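Long-range contacts in endo-1,4-beta-xylanase (PDB 1XWT), which hydrolyses internal beta-1,4 linkages of xylan as a cold-adapted glycoside hydrolase of family 8: residues 62-67 against 378-383; 252-257 against 277-282; 282-287 against 383-388. The protein carries 1 engineered substitution. All blocks are in the same frame, centred on the assembly; numbering follows the deposited sequence.

Contact 1: 62-67 against 378-383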
loop_
_atom_site.group_PDB
_atom_site.type_symbol
_atom_site.label_atom_id
_atom_site.label_comp_id
_atom_site.label_asym_id
_atom_site.label_seq_id
_atom_site.Cartn_x
_atom_site.Cartn_y
_atom_site.Cartn_z
ATOM N N HIS A 62 6.730 -10.986 16.022
ATOM C CA HIS A 62 5.838 -9.836 16.191
ATOM C C HIS A 62 4.852 -9.744 15.029
ATOM O O HIS A 62 5.118 -10.210 13.921
ATOM C CB HIS A 62 6.659 -8.515 16.232
ATOM C CG HIS A 62 7.207 -8.157 17.586
ATOM N ND1 HIS A 62 8.144 -8.908 18.239
ATOM C CD2 HIS A 62 7.066 -7.028 18.306
ATOM C CE1 HIS A 62 8.406 -8.348 19.410
ATOM N NE2 HIS A 62 7.783 -7.195 19.466
ATOM N N TYR A 63 3.712 -9.107 15.281
ATOM C CA TYR A 63 2.752 -8.797 14.234
ATOM C C TYR A 63 2.197 -7.394 14.350
ATOM O O TYR A 63 2.238 -6.746 15.407
ATOM C CB TYR A 63 1.618 -9.833 14.231
ATOM C CG TYR A 63 0.806 -9.912 15.501
ATOM C CD1 TYR A 63 1.215 -10.663 16.593
ATOM C CD2 TYR A 63 -0.392 -9.203 15.621
ATOM C CE1 TYR A 63 0.458 -10.720 17.764
ATOM C CE2 TYR A 63 -1.153 -9.262 16.771
ATOM C CZ TYR A 63 -0.722 -10.002 17.854
ATOM O OH TYR A 63 -1.510 -10.080 18.989
ATOM N N ILE A 64 1.682 -6.930 13.223
ATOM C CA ILE A 64 0.870 -5.717 13.162
ATOM C C ILE A 64 -0.581 -6.120 13.442
ATOM O O ILE A 64 -1.143 -6.960 12.744
ATOM C CB ILE A 64 1.025 -5.011 11.771
ATOM C CG1 ILE A 64 2.482 -4.581 11.515
ATOM C CG2 ILE A 64 0.032 -3.861 11.651
ATOM C CD1 ILE A 64 3.033 -3.630 12.554
ATOM N N LYS A 65 -1.134 -5.574 14.516
ATOM C CA LYS A 65 -2.456 -5.939 14.996
ATOM C C LYS A 65 -3.527 -5.118 14.288
ATOM O O LYS A 65 -3.575 -3.905 14.442
ATOM C CB LYS A 65 -2.558 -5.736 16.513
ATOM C CG LYS A 65 -3.860 -6.253 17.110
ATOM C CD LYS A 65 -3.970 -6.009 18.620
ATOM C CE LYS A 65 -3.014 -6.836 19.431
ATOM N NZ LYS A 65 -3.310 -6.789 20.925
ATOM N N ALA A 66 -4.411 -5.798 13.559
ATOM C CA ALA A 66 -5.563 -5.157 12.943
ATOM C C ALA A 66 -6.702 -5.081 13.975
ATOM O O ALA A 66 -7.622 -5.889 14.032
ATOM C CB ALA A 66 -5.982 -5.867 11.664
ATOM N N ILE A 67 -6.588 -4.082 14.842
ATOM C CA ILE A 67 -7.565 -3.830 15.897
ATOM C C ILE A 67 -8.924 -3.644 15.263
ATOM O O ILE A 67 -9.059 -2.964 14.245
ATOM C CB ILE A 67 -7.132 -2.600 16.713
ATOM C CG1 ILE A 67 -5.849 -2.942 17.491
ATOM C CG2 ILE A 67 -8.246 -2.152 17.657
ATOM C CD1 ILE A 67 -5.097 -1.770 18.011
ATOM N N TYR A 378 -9.785 2.574 15.608
ATOM C CA TYR A 378 -9.697 2.578 14.151
ATOM C C TYR A 378 -8.274 2.832 13.645
ATOM O O TYR A 378 -8.064 3.074 12.448
ATOM C CB TYR A 378 -10.713 3.575 13.556
ATOM C CG TYR A 378 -12.135 3.161 13.904
ATOM C CD1 TYR A 378 -12.720 2.054 13.308
ATOM C CD2 TYR A 378 -12.848 3.828 14.890
ATOM C CE1 TYR A 378 -14.023 1.649 13.646
ATOM C CE2 TYR A 378 -14.150 3.430 15.234
ATOM C CZ TYR A 378 -14.720 2.344 14.606
ATOM O OH TYR A 378 -15.998 1.936 14.938
ATOM N N ARG A 379 -7.284 2.677 14.521
ATOM C CA ARG A 379 -5.924 3.060 14.166
ATOM C C ARG A 379 -5.166 2.069 13.279
ATOM O O ARG A 379 -4.145 2.436 12.721
ATOM C CB ARG A 379 -5.106 3.393 15.416
ATOM C CG ARG A 379 -4.687 2.180 16.227
ATOM C CD ARG A 379 -3.887 2.590 17.413
ATOM N NE ARG A 379 -3.357 1.534 18.270
ATOM C CZ ARG A 379 -4.005 1.021 19.319
ATOM N NH1 ARG A 379 -5.257 1.400 19.598
ATOM N NH2 ARG A 379 -3.403 0.116 20.087
ATOM N N TYR A 380 -5.643 0.843 13.105
ATOM C CA TYR A 380 -4.922 -0.086 12.227
ATOM C C TYR A 380 -4.782 0.479 10.814
ATOM O O TYR A 380 -3.670 0.620 10.296
ATOM C CB TYR A 380 -5.564 -1.474 12.157
ATOM C CG TYR A 380 -5.122 -2.272 10.947
ATOM C CD1 TYR A 380 -3.875 -2.888 10.907
ATOM C CD2 TYR A 380 -5.937 -2.407 9.838
ATOM C CE1 TYR A 380 -3.463 -3.595 9.799
ATOM C CE2 TYR A 380 -5.520 -3.108 8.723
ATOM C CZ TYR A 380 -4.270 -3.690 8.701
ATOM O OH TYR A 380 -3.848 -4.397 7.590
ATOM N N TYR A 381 -5.897 0.806 10.168
ATOM C CA TYR A 381 -5.779 1.181 8.756
ATOM C C TYR A 381 -5.323 2.637 8.666
ATOM O O TYR A 381 -4.406 2.968 7.887
ATOM C CB TYR A 381 -7.067 0.885 7.983
ATOM C CG TYR A 381 -6.928 1.053 6.487
ATOM C CD1 TYR A 381 -5.872 0.507 5.778
ATOM C CD2 TYR A 381 -7.853 1.787 5.769
ATOM C CE1 TYR A 381 -5.743 0.721 4.398
ATOM C CE2 TYR A 381 -7.761 1.944 4.398
ATOM C CZ TYR A 381 -6.704 1.426 3.708
ATOM O OH TYR A 381 -6.573 1.638 2.332
ATOM N N ASN A 382 -5.910 3.495 9.491
ATOM C CA ASN A 382 -5.495 4.888 9.524
ATOM C C ASN A 382 -4.011 5.059 9.874
ATOM O O ASN A 382 -3.287 5.828 9.233
ATOM C CB ASN A 382 -6.381 5.690 10.492
ATOM C CG ASN A 382 -7.770 5.935 9.934
ATOM O OD1 ASN A 382 -7.927 6.366 8.796
ATOM N ND2 ASN A 382 -8.770 5.662 10.733
ATOM N N GLY A 383 -3.571 4.353 10.913
ATOM C CA GLY A 383 -2.203 4.453 11.369
ATOM C C GLY A 383 -1.178 3.831 10.432
ATOM O O GLY A 383 -0.063 4.332 10.295
HETATM O O HOH W 1 -8.192 -0.405 13.892
#
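Ala-66 and Tyr-380 mark the closest backbone approach, with their CA atoms 5.2 Å apart, where the strand running through 62-66 meets the first turn of helix 379-383 at 116° between their directions. Tyr-380 and Ile-67 carry much of the contact. CG of Tyr-380 stands anti to the backbone N (chi1 161°), which swings the ring over to the strand and lays one face under Ala-66. CB of Ala-66 sits 3.6 Å from the Tyr-380 ring centroid and only 8° off its normal, a well-centred CH-pi contact. Ile-64 comes in at the edge instead, its CG2 in the ring plane and 4.0 Å from CE1 of Tyr-380. Next to Ala-66, Ile-67 puts its CD1 over the middle of the Arg-379 guanidinium, 3.3 Å from CZ of Arg-379. That flat group is held by NE to Gln-48 O and NH1 to Gly-376 O. A water spans the backbones, giving a hydrogen bond to Ile-67 O (2.7 Å) and accepting one from Tyr-380 N (2.9 Å). Strand 58-66 runs between strands 50-55 and 74-76; Ala-66 bonds through its backbone to Asp-74, while the Tyr-380 side chain also touches Arg-76 and, on helix 77-89, Glu-78.

Contact 2: 252-257 against 277-282. Engineered in segment 277-282: Asn-281 (natural residue Asp).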
loop_
_atom_site.group_PDB
_atom_site.type_symbol
_atom_site.label_atom_id
_atom_site.label_comp_id
_atom_site.label_asym_id
_atom_site.label_seq_id
_atom_site.Cartn_x
_atom_site.Cartn_y
_atom_site.Cartn_z
ATOM N N PRO A 252 -11.198 6.627 -8.605
ATOM C CA PRO A 252 -10.993 5.219 -8.958
ATOM C C PRO A 252 -11.857 4.350 -8.054
ATOM O O PRO A 252 -12.321 4.779 -6.991
ATOM C CB PRO A 252 -9.498 5.020 -8.698
ATOM C CG PRO A 252 -9.209 5.977 -7.554
ATOM C CD PRO A 252 -10.067 7.182 -7.838
ATOM N N THR A 253 -12.038 3.089 -8.451
ATOM C CA THR A 253 -12.944 2.184 -7.764
ATOM C C THR A 253 -12.233 0.965 -7.184
ATOM O O THR A 253 -11.104 0.633 -7.528
ATOM C CB THR A 253 -14.097 1.722 -8.712
ATOM O OG1 THR A 253 -13.647 0.873 -9.787
ATOM C CG2 THR A 253 -14.802 2.908 -9.381
ATOM N N PHE A 254 -12.968 0.272 -6.320
ATOM C CA PHE A 254 -12.515 -0.943 -5.639
ATOM C C PHE A 254 -12.071 -2.028 -6.615
ATOM O O PHE A 254 -10.961 -2.549 -6.492
ATOM C CB PHE A 254 -13.691 -1.404 -4.722
ATOM C CG PHE A 254 -13.589 -2.805 -4.151
ATOM C CD1 PHE A 254 -12.386 -3.362 -3.744
ATOM C CD2 PHE A 254 -14.762 -3.512 -3.944
ATOM C CE1 PHE A 254 -12.360 -4.652 -3.206
ATOM C CE2 PHE A 254 -14.742 -4.789 -3.390
ATOM C CZ PHE A 254 -13.547 -5.356 -3.051
ATOM N N LEU A 255 -12.922 -2.365 -7.589
ATOM C CA LEU A 255 -12.655 -3.454 -8.527
ATOM C C LEU A 255 -12.739 -2.988 -9.981
ATOM O O LEU A 255 -13.522 -2.092 -10.320
ATOM C CB LEU A 255 -13.622 -4.637 -8.322
ATOM C CG LEU A 255 -13.463 -5.358 -6.983
ATOM C CD1 LEU A 255 -14.590 -6.388 -6.816
ATOM C CD2 LEU A 255 -12.117 -6.031 -6.845
ATOM N N SER A 256 -11.910 -3.608 -10.814
ATOM C CA SER A 256 -11.830 -3.303 -12.229
ATOM C C SER A 256 -11.646 -4.568 -13.059
ATOM O O SER A 256 -10.991 -5.519 -12.633
ATOM C CB SER A 256 -10.634 -2.371 -12.470
ATOM O OG SER A 256 -10.448 -2.013 -13.844
ATOM N N ARG A 257 -12.147 -4.544 -14.291
ATOM C CA ARG A 257 -11.792 -5.552 -15.302
ATOM C C ARG A 257 -10.410 -5.234 -15.849
ATOM O O ARG A 257 -9.860 -4.177 -15.583
ATOM C CB ARG A 257 -12.843 -5.580 -16.435
ATOM C CG ARG A 257 -14.250 -5.871 -15.930
ATOM C CD ARG A 257 -14.311 -7.165 -15.152
ATOM N NE ARG A 257 -15.663 -7.622 -14.813
ATOM C CZ ARG A 257 -15.890 -8.742 -14.162
ATOM N NH1 ARG A 257 -14.876 -9.504 -13.757
ATOM N NH2 ARG A 257 -17.131 -9.098 -13.890
ATOM N N TRP A 277 -17.596 1.236 -5.916
ATOM C CA TRP A 277 -17.346 2.149 -4.822
ATOM C C TRP A 277 -15.891 2.598 -4.809
ATOM O O TRP A 277 -14.964 1.778 -4.906
ATOM C CB TRP A 277 -17.644 1.498 -3.466
ATOM C CG TRP A 277 -19.088 1.446 -3.086
ATOM C CD1 TRP A 277 -20.163 1.652 -3.900
ATOM C CD2 TRP A 277 -19.616 1.230 -1.769
ATOM N NE1 TRP A 277 -21.328 1.562 -3.168
ATOM C CE2 TRP A 277 -21.020 1.293 -1.865
ATOM C CE3 TRP A 277 -19.042 0.946 -0.530
ATOM C CZ2 TRP A 277 -21.855 1.140 -0.748
ATOM C CZ3 TRP A 277 -19.884 0.792 0.582
ATOM C CH2 TRP A 277 -21.264 0.896 0.451
ATOM N N TYR A 278 -15.697 3.902 -4.604
ATOM C CA TYR A 278 -14.451 4.437 -4.048
ATOM C C TYR A 278 -14.564 4.230 -2.539
ATOM O O TYR A 278 -15.367 4.886 -1.872
ATOM C CB TYR A 278 -14.256 5.914 -4.403
ATOM C CG TYR A 278 -13.179 6.631 -3.658
ATOM C CD1 TYR A 278 -11.860 6.653 -4.109
ATOM C CD2 TYR A 278 -13.482 7.310 -2.494
ATOM C CE1 TYR A 278 -10.892 7.347 -3.404
ATOM C CE2 TYR A 278 -12.524 8.018 -1.783
ATOM C CZ TYR A 278 -11.215 8.040 -2.230
ATOM O OH TYR A 278 -10.285 8.776 -1.509
ATOM N N GLU A 279 -13.805 3.260 -2.025
ATOM C CA GLU A 279 -13.873 2.887 -0.617
ATOM C C GLU A 279 -12.452 2.737 -0.053
ATOM O O GLU A 279 -11.502 3.315 -0.594
ATOM C CB GLU A 279 -14.789 1.655 -0.414
ATOM C CG GLU A 279 -14.527 0.473 -1.325
ATOM C CD GLU A 279 -13.075 0.079 -1.375
ATOM O OE1 GLU A 279 -12.646 -0.817 -0.601
ATOM O OE2 GLU A 279 -12.341 0.705 -2.176
ATOM N N PHE A 280 -12.297 1.971 1.023
ATOM C CA PHE A 280 -11.059 1.938 1.777
ATOM C C PHE A 280 -9.860 1.487 0.928
ATOM O O PHE A 280 -8.776 2.061 1.011
ATOM C CB PHE A 280 -11.264 1.065 3.024
ATOM C CG PHE A 280 -12.541 1.411 3.760
ATOM C CD1 PHE A 280 -12.585 2.502 4.601
ATOM C CD2 PHE A 280 -13.726 0.701 3.527
ATOM C CE1 PHE A 280 -13.791 2.868 5.242
ATOM C CE2 PHE A 280 -14.920 1.071 4.157
ATOM C CZ PHE A 280 -14.937 2.141 5.015
ATOM N N ASN A 281 -10.044 0.475 0.086
ATOM C CA ASN A 281 -8.959 0.061 -0.822
ATOM C C ASN A 281 -8.615 1.149 -1.851
ATOM O O ASN A 281 -7.455 1.483 -2.060
ATOM C CB ASN A 281 -9.346 -1.199 -1.608
ATOM C CG ASN A 281 -9.131 -2.477 -0.833
ATOM O OD1 ASN A 281 -8.750 -3.504 -1.408
ATOM N ND2 ASN A 281 -9.368 -2.430 0.483
ATOM N N ALA A 282 -9.661 1.690 -2.478
ATOM C CA ALA A 282 -9.504 2.665 -3.545
ATOM C C ALA A 282 -8.786 3.923 -3.077
ATOM O O ALA A 282 -8.140 4.603 -3.897
ATOM C CB ALA A 282 -10.833 3.026 -4.153
#
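Phe-254 and Trp-277 join a loop, 252-257, to the short strand and turn of 277-282 by a backbone hydrogen bond, at the approach to helix 283-296 of what the family makes an (alpha/alpha)6 barrel. Segment 252-257 has no regular structure; 277-282 starts as a short, weakly bonded strand and turns toward the helix. The bond, from Phe-254 N to Trp-277 O, is 2.9 Å long and somewhat bent (144° at the hydrogen). Just before it in the chain, Thr-253 gives its own N-H to His-239 NE2 on helix 219-243. Glu-279 then folds back on itself, bent at chi2 (49°), and brings its carboxylate beside Phe-254: OE2 of Glu-279 is 3.6 Å from CB of Phe-254, and the carboxylate and ring planes differ by 27°. The same group takes two backbone N-H donors of the turn. N of Ala-282 meets Glu-279 OE2 on the syn side at 2.9 Å, and N of Asn-281, an engineered residue where nature has Asp, meets Glu-279 OE1 from above the carboxylate plane at 3.0 Å. An alanine in place of this glutamate would take away both carboxylate oxygens, and the backbone N-H groups of Asn-281 and Ala-282 would probably be left without these acceptors. Pro-252 O is buried with no polar partner; it lies near the plane of the Tyr-278 ring, at its edge, 3.5 Å from CD1 of Tyr-278.

Contact 3: 282-287 against 383-388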
loop_
_atom_site.group_PDB
_atom_site.type_symbol
_atom_site.label_atom_id
_atom_site.label_comp_id
_atom_site.label_asym_id
_atom_site.label_seq_id
_atom_site.Cartn_x
_atom_site.Cartn_y
_atom_site.Cartn_z
ATOM N N ALA A 282 -9.661 1.690 -2.478
ATOM C CA ALA A 282 -9.504 2.665 -3.545
ATOM C C ALA A 282 -8.786 3.923 -3.077
ATOM O O ALA A 282 -8.140 4.603 -3.897
ATOM C CB ALA A 282 -10.833 3.026 -4.153
ATOM N N TRP A 283 -8.843 4.229 -1.772
ATOM C CA TRP A 283 -8.085 5.369 -1.252
ATOM C C TRP A 283 -6.608 5.333 -1.717
ATOM O O TRP A 283 -5.972 6.380 -1.904
ATOM C CB TRP A 283 -8.016 5.410 0.280
ATOM C CG TRP A 283 -9.271 5.590 1.076
ATOM C CD1 TRP A 283 -10.530 5.860 0.625
ATOM C CD2 TRP A 283 -9.358 5.501 2.501
ATOM N NE1 TRP A 283 -11.394 5.930 1.691
ATOM C CE2 TRP A 283 -10.699 5.689 2.851
ATOM C CE3 TRP A 283 -8.432 5.251 3.516
ATOM C CZ2 TRP A 283 -11.136 5.655 4.172
ATOM C CZ3 TRP A 283 -8.870 5.198 4.829
ATOM C CH2 TRP A 283 -10.206 5.399 5.143
ATOM N N ARG A 284 -6.058 4.124 -1.772
ATOM C CA ARG A 284 -4.638 3.936 -2.051
ATOM C C ARG A 284 -4.231 4.198 -3.493
ATOM O O ARG A 284 -3.046 4.364 -3.759
ATOM C CB ARG A 284 -4.174 2.532 -1.633
ATOM C CG ARG A 284 -4.402 2.219 -0.146
ATOM C CD ARG A 284 -3.644 1.026 0.327
ATOM N NE ARG A 284 -3.976 -0.261 -0.296
ATOM C CZ ARG A 284 -4.947 -1.072 0.094
ATOM N NH1 ARG A 284 -5.825 -0.717 1.019
ATOM N NH2 ARG A 284 -5.057 -2.252 -0.473
ATOM N N VAL A 285 -5.176 4.223 -4.423
ATOM C CA VAL A 285 -4.824 4.336 -5.832
ATOM C C VAL A 285 -4.046 5.619 -6.131
ATOM O O VAL A 285 -2.960 5.558 -6.732
ATOM C CB VAL A 285 -6.050 4.192 -6.755
ATOM C CG1 VAL A 285 -5.643 4.359 -8.210
ATOM C CG2 VAL A 285 -6.735 2.866 -6.547
ATOM N N ILE A 286 -4.556 6.791 -5.753
ATOM C CA ILE A 286 -3.791 8.002 -6.088
ATOM C C ILE A 286 -2.513 8.147 -5.254
ATOM O O ILE A 286 -1.580 8.821 -5.696
ATOM C CB ILE A 286 -4.653 9.290 -6.120
ATOM C CG1 ILE A 286 -5.206 9.685 -4.742
ATOM C CG2 ILE A 286 -5.731 9.181 -7.210
ATOM C CD1 ILE A 286 -5.889 11.057 -4.774
ATOM N N MET A 287 -2.469 7.507 -4.084
ATOM C CA MET A 287 -1.210 7.367 -3.344
ATOM C C MET A 287 -0.183 6.632 -4.219
ATOM O O MET A 287 0.972 7.081 -4.358
ATOM C CB MET A 287 -1.410 6.625 -2.015
ATOM C CG MET A 287 -0.257 6.715 -1.010
ATOM S SD MET A 287 -0.173 5.388 0.226
ATOM C CE MET A 287 0.221 6.204 1.705
ATOM N N GLY A 383 -3.571 4.353 10.913
ATOM C CA GLY A 383 -2.203 4.453 11.369
ATOM C C GLY A 383 -1.178 3.831 10.432
ATOM O O GLY A 383 -0.063 4.332 10.295
ATOM N N SER A 384 -1.536 2.725 9.781
ATOM C CA SER A 384 -0.646 2.098 8.805
ATOM C C SER A 384 -0.394 3.036 7.635
ATOM O O SER A 384 0.719 3.185 7.179
ATOM C CB SER A 384 -1.211 0.765 8.305
ATOM O OG SER A 384 -1.236 -0.233 9.330
ATOM N N LEU A 385 -1.457 3.615 7.091
ATOM C CA LEU A 385 -1.307 4.556 5.971
ATOM C C LEU A 385 -0.584 5.842 6.402
ATOM O O LEU A 385 0.187 6.394 5.630
ATOM C CB LEU A 385 -2.660 4.887 5.336
ATOM C CG LEU A 385 -3.306 3.750 4.538
ATOM C CD1 LEU A 385 -4.654 4.197 4.029
ATOM C CD2 LEU A 385 -2.431 3.302 3.381
ATOM N N TYR A 386 -0.847 6.304 7.622
ATOM C CA TYR A 386 -0.200 7.486 8.175
ATOM C C TYR A 386 1.326 7.272 8.205
ATOM O O TYR A 386 2.081 8.148 7.778
ATOM C CB TYR A 386 -0.736 7.759 9.592
ATOM C CG TYR A 386 -0.201 9.023 10.200
ATOM C CD1 TYR A 386 0.926 8.992 11.014
ATOM C CD2 TYR A 386 -0.817 10.262 9.975
ATOM C CE1 TYR A 386 1.439 10.158 11.600
ATOM C CE2 TYR A 386 -0.313 11.429 10.564
ATOM C CZ TYR A 386 0.834 11.380 11.352
ATOM O OH TYR A 386 1.367 12.521 11.939
ATOM N N MET A 387 1.764 6.094 8.652
ATOM C CA MET A 387 3.194 5.746 8.668
ATOM C C MET A 387 3.808 5.778 7.266
ATOM O O MET A 387 4.842 6.396 7.044
ATOM C CB MET A 387 3.400 4.381 9.344
ATOM C CG MET A 387 4.828 3.860 9.413
ATOM S SD MET A 387 5.838 4.662 10.696
ATOM C CE MET A 387 6.757 5.911 9.765
ATOM N N LEU A 388 3.177 5.076 6.311
ATOM C CA LEU A 388 3.701 5.089 4.942
ATOM C C LEU A 388 3.795 6.501 4.372
ATOM O O LEU A 388 4.794 6.856 3.743
ATOM C CB LEU A 388 2.848 4.192 4.022
ATOM C CG LEU A 388 2.873 2.694 4.332
ATOM C CD1 LEU A 388 1.802 1.976 3.487
ATOM C CD2 LEU A 388 4.271 2.112 4.079
#
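Leu-385 reaches across to Trp-283, Arg-284 and Met-287 with its two methyl groups. Its CB leaves the helix toward the opposing segment, and CG follows anti to the carbonyl carbon (chi1 -71°), setting the fork between the two helices. From there CD1 of Leu-385 runs on to the edge of the Trp-283 indole, in the ring plane and 4.0 Å from CE3 of Trp-283. The other branch, CD2 of Leu-385, lies against the aliphatic part of Arg-284, 4.0 Å from CD of Arg-284. The helix segments 283-287 and 383-388 run parallel, 4° apart in direction, with their axes 12.8 Å apart at closest. Their shared direction near the centre of the chain is consistent with both belonging to the inner ring of the (alpha/alpha)6 barrel; at such a spacing the backbones stay apart and side chains bridge the gap. Met-287 is modelled in two conformations, so its part is less certain: in one, CE of Met-287 lies 4.0 Å from CB of Leu-388 and, more loosely, 4.3 Å from CD2 of Leu-385. The polar ends on this side turn to other partners. Trp-283 NE1 binds Gln-327 O, while the Arg-284 guanidinium bonds through NH1 to Tyr-381 OH and forms a salt bridge through NH2 with Asp-144.

From the N terminus, contact 1 opens first, at strand 58-66, and waits more than 300 residues for helix 379-392 to close it. Contact 2 opens and closes entirely within that span, shutting a short loop between 252-257 and 277-282. Ala-282 ends contact 2 and begins contact 3, whose first segment leads into helix 283-296. Contact 3 closes at 383-388, just after contact 1, so these two cross; they share Gly-383. Contact 1 ties the sheet to helix 379-392, contact 3 ties that helix to helix 283-296, and contact 2 joins the loop to the approach of helix 283-296. Contacts 1 and 2 also touch directly, by a probable hydrogen bond of 2.6 Å between Tyr-381 OH and Phe-280 O.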